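One contact in two related proteins. Structure 1 is oxidized polyvinyl alcohol hydrolase from Pseudomonas sp., which hydrolyses beta-diketones such as 4,6-nonanedione and cleaves oxidized polyvinyl alcohol in the second step of polyvinyl alcohol degradation: PDB 3WL6 (chain A, 1.60 Å), residues Val295-Thr300 and Tyr342-Gly347. Structure 2 is oxidized polyvinyl alcohol hydrolase from Sphingopyxis: PDB 3WLA (chain B, 1.90 Å), residues Val277-Thr282 and Tyr324-Gly329. Both blocks share one frame: the second was fitted to the first on N, CA, C and O of the twelve residues, RMSD 0.20 Å. Numbering follows each deposited sequence.

Structure 1 (3WL6).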
loop_
_atom_site.group_PDB
_atom_site.type_symbol
_atom_site.label_atom_id
_atom_site.label_comp_id
_atom_site.label_asym_id
_atom_site.label_seq_id
_atom_site.Cartn_x
_atom_site.Cartn_y
_atom_site.Cartn_z
ATOM N N VAL A 295 -6.516 -8.031 8.997
ATOM C CA VAL A 295 -7.126 -9.151 8.306
ATOM C C VAL A 295 -6.046 -9.735 7.397
ATOM O O VAL A 295 -5.456 -9.028 6.573
ATOM C CB VAL A 295 -8.340 -8.710 7.455
ATOM C CG1 VAL A 295 -8.851 -9.911 6.626
ATOM C CG2 VAL A 295 -9.459 -8.163 8.370
ATOM N N ALA A 296 -5.744 -11.011 7.594
ATOM C CA ALA A 296 -4.749 -11.706 6.779
ATOM C C ALA A 296 -5.522 -12.478 5.704
ATOM O O ALA A 296 -6.305 -13.369 6.027
ATOM C CB ALA A 296 -3.965 -12.706 7.642
ATOM N N CYS A 297 -5.294 -12.152 4.436
ATOM C CA CYS A 297 -5.970 -12.825 3.330
ATOM C C CYS A 297 -4.981 -13.524 2.431
ATOM O O CYS A 297 -3.947 -12.962 2.085
ATOM C CB CYS A 297 -6.698 -11.823 2.456
ATOM S SG CYS A 297 -8.281 -11.201 3.055
ATOM N N SER A 298 -5.296 -14.756 2.049
ATOM C CA SER A 298 -4.426 -15.514 1.162
ATOM C C SER A 298 -5.170 -15.915 -0.094
ATOM O O SER A 298 -6.356 -16.219 -0.048
ATOM C CB SER A 298 -3.929 -16.799 1.839
ATOM O OG SER A 298 -3.311 -16.539 3.080
ATOM N N SER A 299 -4.474 -15.871 -1.224
ATOM C CA SER A 299 -5.055 -16.321 -2.475
ATOM C C SER A 299 -3.951 -17.081 -3.222
ATOM O O SER A 299 -2.917 -17.400 -2.640
ATOM C CB SER A 299 -5.618 -15.167 -3.298
ATOM O OG SER A 299 -6.308 -15.692 -4.433
ATOM N N THR A 300 -4.163 -17.379 -4.503
ATOM C CA THR A 300 -3.207 -18.190 -5.254
ATOM C C THR A 300 -2.905 -17.600 -6.599
ATOM O O THR A 300 -2.511 -18.315 -7.530
ATOM C CB THR A 300 -3.797 -19.593 -5.489
ATOM O OG1 THR A 300 -5.099 -19.453 -6.077
ATOM C CG2 THR A 300 -3.906 -20.352 -4.190
ATOM N N TYR A 342 -10.330 -16.888 -2.051
ATOM C CA TYR A 342 -9.668 -16.212 -0.931
ATOM C C TYR A 342 -10.006 -16.828 0.406
ATOM O O TYR A 342 -11.155 -17.243 0.642
ATOM C CB TYR A 342 -10.094 -14.740 -0.858
ATOM C CG TYR A 342 -9.850 -14.026 -2.141
ATOM C CD1 TYR A 342 -8.634 -13.400 -2.387
ATOM C CD2 TYR A 342 -10.780 -14.103 -3.172
ATOM C CE1 TYR A 342 -8.338 -12.890 -3.649
ATOM C CE2 TYR A 342 -10.505 -13.592 -4.438
ATOM C CZ TYR A 342 -9.275 -12.995 -4.668
ATOM O OH TYR A 342 -8.994 -12.557 -5.944
ATOM N N THR A 343 -9.000 -16.879 1.280
ATOM C CA THR A 343 -9.182 -17.376 2.649
ATOM C C THR A 343 -8.688 -16.224 3.534
ATOM O O THR A 343 -7.538 -15.785 3.395
ATOM C CB THR A 343 -8.306 -18.579 2.890
ATOM O OG1 THR A 343 -8.739 -19.633 2.019
ATOM C CG2 THR A 343 -8.386 -19.018 4.355
ATOM N N CYS A 344 -9.526 -15.750 4.450
ATOM C CA CYS A 344 -9.100 -14.627 5.283
ATOM C C CYS A 344 -9.565 -14.777 6.721
ATOM O O CYS A 344 -10.588 -15.412 6.989
ATOM C CB CYS A 344 -9.683 -13.306 4.774
ATOM S SG CYS A 344 -9.509 -12.845 2.991
ATOM N N HIS A 345 -8.847 -14.142 7.639
ATOM C CA HIS A 345 -9.247 -14.179 9.032
ATOM C C HIS A 345 -8.597 -13.013 9.745
ATOM O O HIS A 345 -7.629 -12.416 9.239
ATOM C CB HIS A 345 -8.830 -15.505 9.690
ATOM C CG HIS A 345 -7.353 -15.750 9.683
ATOM N ND1 HIS A 345 -6.505 -15.212 10.629
ATOM C CD2 HIS A 345 -6.566 -16.427 8.812
ATOM C CE1 HIS A 345 -5.258 -15.546 10.339
ATOM N NE2 HIS A 345 -5.268 -16.280 9.239
ATOM N N VAL A 346 -9.126 -12.669 10.907
ATOM C CA VAL A 346 -8.557 -11.585 11.672
ATOM C C VAL A 346 -7.340 -12.110 12.409
ATOM O O VAL A 346 -7.370 -13.199 13.002
ATOM C CB VAL A 346 -9.575 -11.020 12.688
ATOM C CG1 VAL A 346 -8.901 -10.023 13.630
ATOM C CG2 VAL A 346 -10.697 -10.322 11.933
ATOM N N GLY A 347 -6.260 -11.342 12.365
ATOM C CA GLY A 347 -5.055 -11.748 13.049
ATOM C C GLY A 347 -3.870 -11.854 12.109
ATOM O O GLY A 347 -3.930 -11.432 10.951
HETATM O O HOH W 1 -4.857 -15.959 5.305
HETATM O O HOH W 2 -6.877 -14.047 -6.778
#

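Structure 2 (3WLA).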
loop_
_atom_site.group_PDB
_atom_site.type_symbol
_atom_site.label_atom_id
_atom_site.label_comp_id
_atom_site.label_asym_id
_atom_site.label_seq_id
_atom_site.Cartn_x
_atom_site.Cartn_y
_atom_site.Cartn_z
ATOM N N VAL B 277 -6.471 -7.984 8.931
ATOM C CA VAL B 277 -7.113 -9.093 8.260
ATOM C C VAL B 277 -6.044 -9.714 7.346
ATOM O O VAL B 277 -5.389 -9.012 6.541
ATOM C CB VAL B 277 -8.341 -8.645 7.419
ATOM C CG1 VAL B 277 -8.949 -9.853 6.652
ATOM C CG2 VAL B 277 -9.413 -8.054 8.314
ATOM N N ALA B 278 -5.828 -11.016 7.516
ATOM C CA ALA B 278 -4.842 -11.754 6.732
ATOM C C ALA B 278 -5.557 -12.558 5.663
ATOM O O ALA B 278 -6.250 -13.526 5.974
ATOM C CB ALA B 278 -4.020 -12.677 7.611
ATOM N N CYS B 279 -5.370 -12.152 4.403
ATOM C CA CYS B 279 -6.001 -12.797 3.262
ATOM C C CYS B 279 -5.003 -13.558 2.427
ATOM O O CYS B 279 -3.952 -13.026 2.061
ATOM C CB CYS B 279 -6.701 -11.789 2.346
ATOM S SG CYS B 279 -8.280 -11.131 2.991
ATOM N N SER B 280 -5.342 -14.815 2.144
ATOM C CA SER B 280 -4.475 -15.683 1.376
ATOM C C SER B 280 -5.196 -15.952 0.080
ATOM O O SER B 280 -6.379 -16.234 0.073
ATOM C CB SER B 280 -4.194 -16.988 2.141
ATOM O OG SER B 280 -3.462 -16.700 3.332
ATOM N N ALA B 281 -4.466 -15.828 -1.027
ATOM C CA ALA B 281 -5.042 -16.026 -2.370
ATOM C C ALA B 281 -4.058 -16.943 -3.116
ATOM O O ALA B 281 -3.084 -17.395 -2.532
ATOM C CB ALA B 281 -5.205 -14.620 -3.076
ATOM N N THR B 282 -4.291 -17.215 -4.399
ATOM C CA THR B 282 -3.402 -18.155 -5.131
ATOM C C THR B 282 -2.886 -17.639 -6.478
ATOM O O THR B 282 -2.320 -18.394 -7.273
ATOM C CB THR B 282 -4.166 -19.465 -5.414
ATOM O OG1 THR B 282 -5.348 -19.166 -6.179
ATOM C CG2 THR B 282 -4.626 -20.085 -4.099
ATOM N N TYR B 324 -10.245 -16.845 -2.119
ATOM C CA TYR B 324 -9.612 -16.202 -0.981
ATOM C C TYR B 324 -10.009 -16.808 0.340
ATOM O O TYR B 324 -11.121 -17.256 0.505
ATOM C CB TYR B 324 -10.033 -14.746 -0.890
ATOM C CG TYR B 324 -9.817 -14.015 -2.158
ATOM C CD1 TYR B 324 -8.626 -13.378 -2.386
ATOM C CD2 TYR B 324 -10.751 -14.078 -3.180
ATOM C CE1 TYR B 324 -8.343 -12.830 -3.640
ATOM C CE2 TYR B 324 -10.474 -13.518 -4.436
ATOM C CZ TYR B 324 -9.253 -12.917 -4.646
ATOM O OH TYR B 324 -8.884 -12.516 -5.902
ATOM N N SER B 325 -9.101 -16.726 1.287
ATOM C CA SER B 325 -9.328 -17.236 2.622
ATOM C C SER B 325 -8.748 -16.165 3.559
ATOM O O SER B 325 -7.528 -15.944 3.576
ATOM C CB SER B 325 -8.583 -18.560 2.774
ATOM O OG SER B 325 -8.628 -19.033 4.113
ATOM N N CYS B 326 -9.613 -15.471 4.292
ATOM C CA CYS B 326 -9.136 -14.440 5.213
ATOM C C CYS B 326 -9.489 -14.767 6.694
ATOM O O CYS B 326 -10.525 -15.419 6.963
ATOM C CB CYS B 326 -9.757 -13.112 4.830
ATOM S SG CYS B 326 -9.639 -12.682 3.036
ATOM N N LYS B 327 -8.624 -14.329 7.607
ATOM C CA LYS B 327 -8.829 -14.536 9.029
ATOM C C LYS B 327 -8.437 -13.226 9.730
ATOM O O LYS B 327 -7.606 -12.482 9.226
ATOM C CB LYS B 327 -7.939 -15.710 9.539
ATOM C CG LYS B 327 -6.485 -15.348 9.814
ATOM C CD LYS B 327 -5.670 -16.490 10.498
ATOM C CE LYS B 327 -5.774 -16.467 12.061
ATOM N NZ LYS B 327 -4.852 -15.468 12.761
ATOM N N ILE B 328 -9.033 -12.923 10.881
ATOM C CA ILE B 328 -8.638 -11.725 11.610
ATOM C C ILE B 328 -7.322 -12.111 12.262
ATOM O O ILE B 328 -7.130 -13.279 12.609
ATOM C CB ILE B 328 -9.674 -11.309 12.686
ATOM C CG1 ILE B 328 -10.925 -10.743 11.987
ATOM C CG2 ILE B 328 -9.083 -10.235 13.584
ATOM C CD1 ILE B 328 -12.139 -10.500 12.908
ATOM N N GLY B 329 -6.397 -11.161 12.391
ATOM C CA GLY B 329 -5.124 -11.487 13.018
ATOM C C GLY B 329 -3.934 -11.793 12.092
ATOM O O GLY B 329 -3.969 -11.423 10.895
#

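Structure 1 (3WL6)
The carbonyl O of T343 takes the N-H of S298 at 2.8 Å, and a water bound to OG of S298 donates to it. The bond belongs to the antiparallel pairing of 295-298 with the edge strand 343-346 of the alpha/beta-hydrolase sheet; 295-298 bonds to strand 247-253 along its other side. At the non-hydrogen-bonded pair C297/C344 a disulfide ties the strands, SG to SG 2.1 Å with chi3 106°, and W316 of helix 310-322 packs against both cysteines. CG1 of V295 lies 4.0 Å from CB of C344 on the same face. On the other face CE1 of H345 comes 4.1 Å from CB of A296, near S283, by similarity a charge-relay residue, and ND1 of H345 bonds weakly to O of V346. Beyond the strand, CB of S299 sits 3.6 Å from CE1 of Y342. OG of S299, anti to the backbone N (chi1 -173°), bonds to O of G341 and, through a second water, reaches OH of Y342, which bonds to O of L308.

Structure 2 (3WLA)
The carbonyl O of S325 receives the N-H of S280 at 2.8 Å, one of the antiparallel bonds between 277-280 and 325-328; OG of S280 itself bonds to D333. At the non-hydrogen-bonded pair C279/C326 the disulfide crosses between the strands, SG to SG 2.1 Å with chi3 105°, and W298 of helix 292-304 packs against both cysteines. Next along this face CG1 of V277 lies 3.8 Å from CB of C326. On the opposite face CG of K327 comes 4.3 Å from CB of A278, near S265, by similarity a charge-relay residue. The K327 chain then bends away: chi3 and chi4 near -87° and -81° fold it back so that NZ bonds to O of I328 at 3.2 Å. NZ also bonds to O of R330, so two carbonyls hold the ammonium group. Past the strand end, CB of A281 sits 3.7 Å from CE1 of Y324, while OH of Y324 bonds to O of V290.

What differs
At S299(A)/A281(B) the CB atoms stand 0.7 Å apart after superposition, and the touch of CB on CE1 of Y342(A)/Y324(B) is kept. OG of S299(A), which bonds to O of G341(A) and to a modelled water shared with OH of Y342(A), has no counterpart in A281(B), whose methyl can make neither bond. A buried polar position is thus apolar in A281(B).

T343(A) and S325(B) keep CB in one place, but their branches match crosswise: OG of S325(B) falls 0.3 Å apart from the methyl CG2 of T343(A), and OG1 of T343(A) has no counterpart in S325(B). A hydroxyl of S325(B) therefore stands where T343(A) has a methyl, on an exposed side.

H345(A) and K327(B) have CB atoms 0.9 Å apart and CG atoms 1.0 Å apart after superposition. CD2 of H345(A) is unmatched, as are CE and NZ of K327(B). The link to the next carbonyl is nevertheless replaced: a weak bond from ND1 of H345(A) to O of V346(A) has as its counterpart one from NZ of K327(B) to O of I328(B), each 3.2 Å. H345(A) presents a flat ring, K327(B) an aliphatic chain ending in an ammonium group.

Kept in place are the disulfide cysteines C297(A)/C279(B) and C344(A)/C326(B), together with V295(A)/V277(B), S298(A)/S280(B) and Y342(A)/Y324(B); the backbone bonds S298(A) N to T343(A) O and S280(B) N to S325(B) O are found in both.

At V346(A)/I328(B), CG1 of V346(A) and CG2 of I328(B) fall 0.3 Å apart, CG2 of V346(A) and CG1 of I328(B) 0.5 Å apart; CD1 of I328(B) has no counterpart in V346(A), and both residues are exposed.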